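Local coordinates for beta-lactamase (Escherichia coli, PDB 6PQ9), which probably hydrolyses the ring of beta-lactam antibiotics to give substituted beta-amino acids, as expected of a class A beta-lactamase, at residues A[98-103]-A[137-142]; A[109-114]-A[121-126]; A[263-268]-A[291-296]. The protein carries 1 engineered substitution. All coordinates share one frame; numbering follows the deposited sequence.

Contact 1 (A[98-103]-A[137-142]); sequences SELLPN and CDILFR. With ACT (acetate ion), chain H.
In the all-helical domain of this class A beta-lactamase fold, the loop after strand 92-95 lies along helix 134-144, and Glu99 reaches over to Ile139 and Arg142 one turn apart on that helix. Glu99 ends a short 3-10 segment, and an inverse gamma turn centred on Leu100 follows. At the buried end of the contact Leu100 CD2 packs on Ile139 CD1 at 4.3 Å, two methyl ends of aliphatic side chains, suited to a buried place. The polar partners lie nearer the surface. Glu99 OE1 accepts from the backbone N of Lys96, which helps to orient the carboxylate with OE2 toward the arginine. Arg142 is bent at chi3 (88°), bringing one guanidinium face round to the glutamate; the two flat groups are inclined 43° to each other. Asp138, on the same helix, bonds the backbone N atoms of Glu168 and Glu169, so the helix also holds the segment around 168-171. Beyond the contact, an acetate probably taken from the crystallisation liquor accepts hydrogen bonds from Ser98 N and OG. The salt bridge, Glu99 OE2 to Arg142 NE at 3.0 Å, is electrostatic alone: the oxygen sits well above the guanidinium plane, where no N-H points at it.

Contact 2 (A[109-114]-A[121-126]); sequences RDKYPD and ISEILK
One hydrogen bond between side chains dominates this surface contact: Tyr112 OH donates to Glu123 OE2 at 2.7 Å. The carboxylate receives the phenol through the syn lone pair of OE2, the side facing its partner oxygen, and this also brings Glu123 OE1 to 3.2 Å from Tyr112 OH. The oxygen OE2 lies in the plane of the ring, at its edge, 3.3 Å from Tyr112 CE2, while the carboxylate itself is turned 48° from the ring. The two side chains reach toward each other from opposite directions. Glu123 does so as an extended rod, its CG swung away from the backbone N (chi1 -177°), and the combined length of the glutamate and tyrosine side chains bridges backbones that are far apart, the nearest CA atoms, of Lys111 and Glu123, being 11.6 Å from each other.

The charged interaction is looser. Lys111 NZ stands 4.9 Å from Glu123 OE2, too far for a salt bridge, but its positive charge would probably favour the ionised carboxylate.

Apolar packing steadies the tyrosine. Lys111 CG lies 3.9 Å above one face of the ring, toward its rim, and Val117 and Leu119 of strand 117-120 also touch the Tyr112 side chain. A tyrosine suits this half-exposed place because its ring can rest on aliphatic groups while its hydroxyl reaches a polar partner.

At the start of the second helix, Glu123 N is hydrogen-bonded to Ser120 OG. The whole is a helix-strand-helix connection of the all-helical domain, in which helix 107-111 leads through strand 117-120, one half of a two-stranded antiparallel sheet with 92-95, into helix 121-130.

Contact 3 (A[263-268]-A[291-296]); sequences KHFAIA and SVWDYL. With ASP (aspartic acid), chain B.
The ring of Phe265 meets three residues of segment 291-296, in helix 278-297, each in a different way. Leu296 CD1 sits over one face in a CH-pi contact, 4.0 Å from the ring centroid and 22° off the normal, displaced toward the rim so that its nearest ring atom is Phe265 CD1. Trp293 approaches the edge of the phenylalanine: its CE3 is near the plane of that ring, 4.2 Å from Phe265 CE1, and the two side chains cross at about a right angle. Val292 CG1 packs obliquely against Phe265 CE2 at 4.0 Å. A flat aromatic residue suits this spot, since a face and an edge can each take a different neighbour, and the branched chains of Val292 and Leu296 offer methyl groups to the ring.

The first torsion of Phe265 (61°) sets its CG between the backbone N and the carbonyl carbon, a placing that aims the ring across at the helix. Val292 and Leu296 lie one helical turn apart and therefore both face the strand.

Farther out, Val47 of strand 42-49 touches Phe265, Ile267 and Val292, while Ile257 of strand 248-258 touches Phe265 and Trp293; the strands on both sides thus help to fix the core. Pro228, Thr231 and Pro260 pack on the tryptophan. At the helix end, a bound aspartic acid donates from its N to Leu296 O at 3.1 Å, and its OD1 lies over one face of the Tyr295 ring.

The axes of the short pieces 264-268 and 291-296 run roughly antiparallel (153°), 11.1 Å apart at closest approach. On the other face of the sheet, Ala266 and Ala268 touch helix 185-196. This is the layered alpha/beta domain of class A beta-lactamases, with the C-terminal helix packed along the five-stranded antiparallel sheet.

Overall arrangement
Contacts 1 and 2 are neighbours in the all-helical part of the enzyme, their centres 10 Å apart, and contact 2 is nested within the chain loop closed by contact 1. They touch directly: Leu101 O probably accepts a hydrogen bond from Arg109 NE at 2.8 Å, and Leu140 packs on Leu125 where the successive helices 134-144 and 121-130 meet. Contact 3 follows later in the chain, on the opposite side of the molecular centre, about 35 Å between centres from contact 1 and 34 Å from contact 2. It belongs to the antiparallel sheet and C-terminal helix, so the three contacts sample both halves of the class A fold, between which the family's active site lies.

Contact 1 (A[98-103]-A[137-142])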
loop_
_atom_site.group_PDB
_atom_site.type_symbol
_atom_site.label_atom_id
_atom_site.label_comp_id
_atom_site.label_asym_id
_atom_site.label_seq_id
_atom_site.Cartn_x
_atom_site.Cartn_y
_atom_site.Cartn_z
ATOM N N SER A 98 26.064 3.127 5.797
ATOM C CA SER A 98 25.294 3.538 6.974
ATOM C C SER A 98 23.789 3.620 6.720
ATOM O O SER A 98 23.022 3.737 7.687
ATOM C CB SER A 98 25.802 4.892 7.501
ATOM O OG SER A 98 25.561 5.947 6.585
ATOM N N GLU A 99 23.347 3.574 5.458
ATOM C CA GLU A 99 21.932 3.640 5.119
ATOM C C GLU A 99 21.306 2.274 4.912
ATOM O O GLU A 99 20.075 2.174 4.866
ATOM C CB GLU A 99 21.720 4.471 3.857
ATOM C CG GLU A 99 22.243 5.873 3.959
ATOM C CD GLU A 99 22.137 6.604 2.637
ATOM O OE1 GLU A 99 23.142 6.684 1.888
ATOM O OE2 GLU A 99 21.031 7.094 2.346
ATOM N N LEU A 100 22.113 1.223 4.774
ATOM C CA LEU A 100 21.577 -0.135 4.725
ATOM C C LEU A 100 21.555 -0.662 6.158
ATOM O O LEU A 100 22.419 -1.423 6.598
ATOM C CB LEU A 100 22.387 -0.996 3.766
ATOM C CG LEU A 100 22.333 -0.433 2.331
ATOM C CD1 LEU A 100 23.392 -1.027 1.446
ATOM C CD2 LEU A 100 20.958 -0.630 1.684
ATOM N N LEU A 101 20.541 -0.211 6.902
ATOM C CA LEU A 101 20.416 -0.536 8.315
ATOM C C LEU A 101 20.235 -2.042 8.519
ATOM O O LEU A 101 19.679 -2.733 7.658
ATOM C CB LEU A 101 19.230 0.200 8.938
ATOM C CG LEU A 101 19.245 1.729 8.926
ATOM C CD1 LEU A 101 17.967 2.258 9.543
ATOM C CD2 LEU A 101 20.442 2.238 9.678
ATOM N N PRO A 102 20.690 -2.572 9.677
ATOM C CA PRO A 102 20.464 -3.987 9.992
ATOM C C PRO A 102 19.142 -4.176 10.722
ATOM O O PRO A 102 18.476 -3.185 11.052
ATOM C CB PRO A 102 21.657 -4.318 10.892
ATOM C CG PRO A 102 21.854 -3.019 11.687
ATOM C CD PRO A 102 21.389 -1.880 10.779
ATOM N N ASN A 103 18.765 -5.427 11.004
ATOM C CA ASN A 103 17.547 -5.732 11.766
ATOM C C ASN A 103 16.329 -5.032 11.172
ATOM O O ASN A 103 15.480 -4.494 11.891
ATOM C CB ASN A 103 17.678 -5.357 13.248
ATOM C CG ASN A 103 19.052 -5.619 13.804
ATOM O OD1 ASN A 103 19.615 -6.705 13.626
ATOM N ND2 ASN A 103 19.604 -4.621 14.505
ATOM N N CYS A 137 12.980 2.123 1.046
ATOM C CA CYS A 137 11.991 3.136 1.397
ATOM C C CYS A 137 12.648 4.418 1.900
ATOM O O CYS A 137 12.334 5.520 1.430
ATOM C CB CYS A 137 11.038 2.567 2.449
ATOM S SG CYS A 137 9.855 3.736 3.093
ATOM N N ASP A 138 13.578 4.294 2.848
ATOM C CA ASP A 138 14.183 5.483 3.439
ATOM C C ASP A 138 15.163 6.156 2.490
ATOM O O ASP A 138 15.269 7.387 2.486
ATOM C CB ASP A 138 14.864 5.112 4.750
ATOM C CG ASP A 138 13.863 4.788 5.840
ATOM O OD1 ASP A 138 12.640 4.906 5.587
ATOM O OD2 ASP A 138 14.290 4.419 6.948
ATOM N N ILE A 139 15.880 5.373 1.681
ATOM C CA ILE A 139 16.693 5.943 0.611
ATOM C C ILE A 139 15.843 6.844 -0.285
ATOM O O ILE A 139 16.226 7.980 -0.602
ATOM C CB ILE A 139 17.372 4.820 -0.195
ATOM C CG1 ILE A 139 18.464 4.147 0.636
ATOM C CG2 ILE A 139 17.933 5.352 -1.515
ATOM C CD1 ILE A 139 18.792 2.753 0.158
ATOM N N LEU A 140 14.663 6.358 -0.690
ATOM C CA LEU A 140 13.825 7.151 -1.585
ATOM C C LEU A 140 13.204 8.352 -0.875
ATOM O O LEU A 140 12.981 9.384 -1.515
ATOM C CB LEU A 140 12.738 6.274 -2.214
ATOM C CG LEU A 140 13.278 5.187 -3.152
ATOM C CD1 LEU A 140 12.159 4.263 -3.596
ATOM C CD2 LEU A 140 14.006 5.791 -4.359
ATOM N N PHE A 141 12.892 8.240 0.423
ATOM C CA PHE A 141 12.399 9.408 1.157
ATOM C C PHE A 141 13.425 10.521 1.120
ATOM O O PHE A 141 13.086 11.686 0.876
ATOM C CB PHE A 141 12.080 9.058 2.615
ATOM C CG PHE A 141 10.624 8.741 2.875
ATOM C CD1 PHE A 141 9.612 9.611 2.468
ATOM C CD2 PHE A 141 10.268 7.570 3.533
ATOM C CE1 PHE A 141 8.264 9.306 2.710
ATOM C CE2 PHE A 141 8.934 7.262 3.772
ATOM C CZ PHE A 141 7.931 8.136 3.361
ATOM N N ARG A 142 14.692 10.171 1.374
ATOM C CA ARG A 142 15.785 11.128 1.259
ATOM C C ARG A 142 15.835 11.733 -0.133
ATOM O O ARG A 142 16.052 12.944 -0.282
ATOM C CB ARG A 142 17.115 10.447 1.594
ATOM C CG ARG A 142 17.394 10.347 3.083
ATOM C CD ARG A 142 18.302 9.182 3.432
ATOM N NE ARG A 142 19.717 9.542 3.369
ATOM C CZ ARG A 142 20.479 9.821 4.435
ATOM N NH1 ARG A 142 21.774 10.128 4.281
ATOM N NH2 ARG A 142 19.953 9.789 5.659
HETATM C C ACT H . 29.032 6.071 5.931
HETATM O O ACT H . 28.734 4.868 5.741
HETATM O OXT ACT H . 28.310 7.004 6.363
HETATM C CH3 ACT H . 30.478 6.434 5.592
#

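Contact 2 (A[109-114]-A[121-126])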
loop_
_atom_site.group_PDB
_atom_site.type_symbol
_atom_site.label_atom_id
_atom_site.label_comp_id
_atom_site.label_asym_id
_atom_site.label_seq_id
_atom_site.Cartn_x
_atom_site.Cartn_y
_atom_site.Cartn_z
ATOM N N ARG A 109 19.950 -4.600 1.470
ATOM C CA ARG A 109 21.091 -4.836 2.346
ATOM C C ARG A 109 21.623 -6.253 2.183
ATOM O O ARG A 109 22.838 -6.475 2.222
ATOM C CB ARG A 109 20.717 -4.587 3.805
ATOM C CG ARG A 109 21.899 -4.759 4.770
ATOM C CD ARG A 109 21.549 -5.708 5.906
ATOM N NE ARG A 109 20.343 -5.243 6.569
ATOM C CZ ARG A 109 19.180 -5.888 6.584
ATOM N NH1 ARG A 109 19.039 -7.074 5.988
ATOM N NH2 ARG A 109 18.150 -5.325 7.203
ATOM N N ASP A 110 20.728 -7.223 1.989
ATOM C CA ASP A 110 21.164 -8.603 1.812
ATOM C C ASP A 110 21.986 -8.771 0.543
ATOM O O ASP A 110 22.885 -9.614 0.495
ATOM C CB ASP A 110 19.953 -9.546 1.781
ATOM C CG ASP A 110 19.232 -9.626 3.120
ATOM O OD1 ASP A 110 19.838 -9.270 4.157
ATOM O OD2 ASP A 110 18.048 -10.038 3.132
ATOM N N LYS A 111 21.689 -7.994 -0.494
ATOM C CA LYS A 111 22.419 -8.106 -1.748
ATOM C C LYS A 111 23.714 -7.296 -1.754
ATOM O O LYS A 111 24.687 -7.712 -2.385
ATOM C CB LYS A 111 21.520 -7.674 -2.906
ATOM C CG LYS A 111 22.086 -7.970 -4.282
ATOM C CD LYS A 111 21.121 -7.521 -5.362
ATOM C CE LYS A 111 21.772 -7.543 -6.740
ATOM N NZ LYS A 111 21.239 -8.644 -7.604
ATOM N N TYR A 112 23.748 -6.156 -1.061
ATOM C CA TYR A 112 24.930 -5.297 -0.963
ATOM C C TYR A 112 25.224 -5.042 0.510
ATOM O O TYR A 112 25.007 -3.938 1.024
ATOM C CB TYR A 112 24.731 -3.979 -1.712
ATOM C CG TYR A 112 24.121 -4.136 -3.090
ATOM C CD1 TYR A 112 24.909 -4.469 -4.184
ATOM C CD2 TYR A 112 22.761 -3.931 -3.300
ATOM C CE1 TYR A 112 24.367 -4.606 -5.454
ATOM C CE2 TYR A 112 22.205 -4.066 -4.567
ATOM C CZ TYR A 112 23.014 -4.404 -5.640
ATOM O OH TYR A 112 22.475 -4.539 -6.902
ATOM N N PRO A 113 25.734 -6.055 1.217
ATOM C CA PRO A 113 25.933 -5.910 2.668
ATOM C C PRO A 113 26.986 -4.894 3.022
ATOM O O PRO A 113 26.952 -4.340 4.127
ATOM C CB PRO A 113 26.357 -7.318 3.109
ATOM C CG PRO A 113 26.155 -8.188 1.926
ATOM C CD PRO A 113 26.188 -7.359 0.719
ATOM N N ASP A 114 27.925 -4.637 2.120
ATOM C CA ASP A 114 28.941 -3.625 2.357
ATOM C C ASP A 114 28.500 -2.231 1.945
ATOM O O ASP A 114 29.149 -1.262 2.340
ATOM C CB ASP A 114 30.225 -3.999 1.621
ATOM C CG ASP A 114 30.792 -5.325 2.099
ATOM O OD1 ASP A 114 30.735 -5.579 3.327
ATOM O OD2 ASP A 114 31.275 -6.109 1.249
ATOM N N ILE A 121 17.772 4.091 -9.588
ATOM C CA ILE A 121 16.496 4.343 -8.925
ATOM C C ILE A 121 15.507 3.226 -9.249
ATOM O O ILE A 121 14.735 2.778 -8.387
ATOM C CB ILE A 121 15.987 5.736 -9.324
ATOM C CG1 ILE A 121 16.988 6.783 -8.796
ATOM C CG2 ILE A 121 14.576 5.969 -8.791
ATOM C CD1 ILE A 121 16.806 8.189 -9.352
ATOM N N SER A 122 15.560 2.726 -10.486
ATOM C CA SER A 122 14.783 1.565 -10.894
ATOM C C SER A 122 14.943 0.397 -9.918
ATOM O O SER A 122 13.951 -0.160 -9.426
ATOM C CB SER A 122 15.209 1.158 -12.302
ATOM O OG SER A 122 14.308 0.225 -12.859
ATOM N N GLU A 123 16.189 0.020 -9.608
ATOM C CA GLU A 123 16.396 -1.131 -8.736
ATOM C C GLU A 123 15.943 -0.844 -7.301
ATOM O O GLU A 123 15.396 -1.731 -6.631
ATOM C CB GLU A 123 17.861 -1.575 -8.760
ATOM C CG GLU A 123 18.097 -2.832 -7.904
ATOM C CD GLU A 123 19.565 -3.217 -7.756
ATOM O OE1 GLU A 123 20.399 -2.756 -8.561
ATOM O OE2 GLU A 123 19.877 -4.008 -6.838
ATOM N N ILE A 124 16.156 0.380 -6.810
ATOM C CA ILE A 124 15.696 0.729 -5.467
ATOM C C ILE A 124 14.170 0.746 -5.407
ATOM O O ILE A 124 13.571 0.320 -4.411
ATOM C CB ILE A 124 16.286 2.082 -5.027
ATOM C CG1 ILE A 124 17.815 2.064 -5.127
ATOM C CG2 ILE A 124 15.837 2.421 -3.608
ATOM C CD1 ILE A 124 18.436 3.434 -5.248
ATOM N N LEU A 125 13.521 1.247 -6.463
ATOM C CA LEU A 125 12.064 1.282 -6.507
ATOM C C LEU A 125 11.473 -0.120 -6.560
ATOM O O LEU A 125 10.449 -0.394 -5.926
ATOM C CB LEU A 125 11.600 2.074 -7.727
ATOM C CG LEU A 125 11.290 3.550 -7.538
ATOM C CD1 LEU A 125 10.984 4.135 -8.900
ATOM C CD2 LEU A 125 10.124 3.706 -6.575
ATOM N N LYS A 126 12.069 -0.995 -7.365
ATOM C CA LYS A 126 11.596 -2.368 -7.451
ATOM C C LYS A 126 11.651 -3.044 -6.079
ATOM O O LYS A 126 10.662 -3.635 -5.624
ATOM C CB LYS A 126 12.427 -3.116 -8.497
ATOM C CG LYS A 126 12.228 -4.622 -8.523
ATOM C CD LYS A 126 10.886 -5.005 -9.136
ATOM C CE LYS A 126 10.817 -6.499 -9.397
ATOM N NZ LYS A 126 9.407 -6.986 -9.481
#

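Contact 3 (A[263-268]-A[291-296])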
loop_
_atom_site.group_PDB
_atom_site.type_symbol
_atom_site.label_atom_id
_atom_site.label_comp_id
_atom_site.label_asym_id
_atom_site.label_seq_id
_atom_site.Cartn_x
_atom_site.Cartn_y
_atom_site.Cartn_z
ATOM N N LYS A 263 -12.953 -4.857 -16.730
ATOM C CA LYS A 263 -12.996 -3.632 -15.944
ATOM C C LYS A 263 -12.231 -3.817 -14.626
ATOM O O LYS A 263 -11.748 -4.907 -14.305
ATOM C CB LYS A 263 -14.445 -3.215 -15.714
ATOM C CG LYS A 263 -15.050 -2.525 -16.915
ATOM C CD LYS A 263 -16.549 -2.396 -16.779
ATOM C CE LYS A 263 -17.177 -1.879 -18.060
ATOM N NZ LYS A 263 -18.658 -1.843 -17.918
ATOM N N HIS A 264 -12.126 -2.738 -13.845
ATOM C CA HIS A 264 -11.277 -2.710 -12.659
ATOM C C HIS A 264 -11.992 -2.022 -11.496
ATOM O O HIS A 264 -12.914 -1.228 -11.689
ATOM C CB HIS A 264 -9.940 -1.993 -12.951
ATOM C CG HIS A 264 -9.186 -2.579 -14.105
ATOM N ND1 HIS A 264 -9.364 -2.155 -15.404
ATOM C CD2 HIS A 264 -8.262 -3.567 -14.159
ATOM C CE1 HIS A 264 -8.587 -2.856 -16.210
ATOM N NE2 HIS A 264 -7.913 -3.725 -15.480
ATOM N N PHE A 265 -11.544 -2.334 -10.274
ATOM C CA PHE A 265 -11.921 -1.576 -9.088
ATOM C C PHE A 265 -10.727 -1.427 -8.152
ATOM O O PHE A 265 -9.887 -2.322 -8.053
ATOM C CB PHE A 265 -13.110 -2.211 -8.340
ATOM C CG PHE A 265 -12.868 -3.611 -7.816
ATOM C CD1 PHE A 265 -13.066 -4.725 -8.631
ATOM C CD2 PHE A 265 -12.511 -3.820 -6.485
ATOM C CE1 PHE A 265 -12.872 -6.027 -8.144
ATOM C CE2 PHE A 265 -12.328 -5.114 -5.983
ATOM C CZ PHE A 265 -12.509 -6.216 -6.812
ATOM N N ALA A 266 -10.641 -0.273 -7.493
ATOM C CA ALA A 266 -9.644 -0.037 -6.455
ATOM C C ALA A 266 -10.244 -0.373 -5.092
ATOM O O ALA A 266 -11.399 -0.033 -4.805
ATOM C CB ALA A 266 -9.172 1.416 -6.476
ATOM N N ILE A 267 -9.464 -1.057 -4.260
ATOM C CA ILE A 267 -9.935 -1.545 -2.971
ATOM C C ILE A 267 -8.803 -1.411 -1.964
ATOM O O ILE A 267 -7.630 -1.604 -2.302
ATOM C CB ILE A 267 -10.425 -3.004 -3.060
ATOM C CG1 ILE A 267 -10.896 -3.512 -1.692
ATOM C CG2 ILE A 267 -9.316 -3.903 -3.601
ATOM C CD1 ILE A 267 -11.574 -4.875 -1.739
ATOM N N ALA A 268 -9.161 -1.057 -0.732
ATOM C CA ALA A 268 -8.224 -0.948 0.375
ATOM C C ALA A 268 -8.874 -1.577 1.595
ATOM O O ALA A 268 -10.028 -1.266 1.900
ATOM C CB ALA A 268 -7.857 0.513 0.654
ATOM N N SER A 291 -16.122 -11.039 -1.243
ATOM C CA SER A 291 -17.510 -10.574 -1.246
ATOM C C SER A 291 -17.712 -9.441 -2.243
ATOM O O SER A 291 -18.706 -9.416 -2.980
ATOM C CB SER A 291 -17.918 -10.110 0.150
ATOM O OG SER A 291 -17.906 -11.185 1.064
ATOM N N VAL A 292 -16.793 -8.470 -2.248
ATOM C CA VAL A 292 -16.889 -7.361 -3.192
ATOM C C VAL A 292 -16.743 -7.871 -4.621
ATOM O O VAL A 292 -17.464 -7.440 -5.531
ATOM C CB VAL A 292 -15.836 -6.290 -2.857
ATOM C CG1 VAL A 292 -15.749 -5.249 -3.967
ATOM C CG2 VAL A 292 -16.134 -5.645 -1.485
ATOM N N TRP A 293 -15.824 -8.812 -4.832
ATOM C CA TRP A 293 -15.645 -9.421 -6.144
ATOM C C TRP A 293 -16.929 -10.108 -6.608
ATOM O O TRP A 293 -17.395 -9.890 -7.734
ATOM C CB TRP A 293 -14.471 -10.404 -6.071
ATOM C CG TRP A 293 -14.319 -11.333 -7.222
ATOM C CD1 TRP A 293 -14.948 -12.528 -7.404
ATOM C CD2 TRP A 293 -13.451 -11.157 -8.352
ATOM N NE1 TRP A 293 -14.533 -13.106 -8.587
ATOM C CE2 TRP A 293 -13.613 -12.282 -9.183
ATOM C CE3 TRP A 293 -12.553 -10.154 -8.737
ATOM C CZ2 TRP A 293 -12.911 -12.431 -10.383
ATOM C CZ3 TRP A 293 -11.856 -10.304 -9.921
ATOM C CH2 TRP A 293 -12.042 -11.430 -10.733
ATOM N N ASP A 294 -17.523 -10.926 -5.731
ATOM C CA ASP A 294 -18.744 -11.654 -6.059
ATOM C C ASP A 294 -19.870 -10.708 -6.448
ATOM O O ASP A 294 -20.562 -10.922 -7.449
ATOM C CB ASP A 294 -19.171 -12.500 -4.864
ATOM C CG ASP A 294 -18.356 -13.749 -4.718
ATOM O OD1 ASP A 294 -17.517 -14.023 -5.604
ATOM O OD2 ASP A 294 -18.564 -14.464 -3.711
ATOM N N TYR A 295 -20.079 -9.657 -5.651
ATOM C CA TYR A 295 -21.145 -8.707 -5.939
ATOM C C TYR A 295 -20.956 -8.055 -7.308
ATOM O O TYR A 295 -21.910 -7.934 -8.085
ATOM C CB TYR A 295 -21.213 -7.650 -4.835
ATOM C CG TYR A 295 -22.150 -6.510 -5.151
ATOM C CD1 TYR A 295 -23.527 -6.632 -4.955
ATOM C CD2 TYR A 295 -21.669 -5.316 -5.660
ATOM C CE1 TYR A 295 -24.388 -5.585 -5.253
ATOM C CE2 TYR A 295 -22.520 -4.273 -5.963
ATOM C CZ TYR A 295 -23.877 -4.407 -5.760
ATOM O OH TYR A 295 -24.705 -3.343 -6.065
ATOM N N LEU A 296 -19.728 -7.622 -7.624
ATOM C CA LEU A 296 -19.491 -6.910 -8.879
ATOM C C LEU A 296 -19.480 -7.849 -10.083
ATOM O O LEU A 296 -19.815 -7.433 -11.199
ATOM C CB LEU A 296 -18.179 -6.132 -8.808
ATOM C CG LEU A 296 -18.061 -5.020 -7.752
ATOM C CD1 LEU A 296 -16.625 -4.465 -7.679
ATOM C CD2 LEU A 296 -19.050 -3.900 -8.011
HETATM N N ASP B . -22.603 -6.905 -12.561
HETATM C CA ASP B . -23.087 -5.556 -12.834
HETATM C C ASP B . -21.956 -4.519 -12.733
HETATM O O ASP B . -21.935 -3.516 -13.458
HETATM C CB ASP B . -24.230 -5.197 -11.872
HETATM C CG ASP B . -23.753 -5.006 -10.429
HETATM O OD1 ASP B . -23.662 -6.011 -9.685
HETATM O OD2 ASP B . -23.477 -3.845 -10.035
#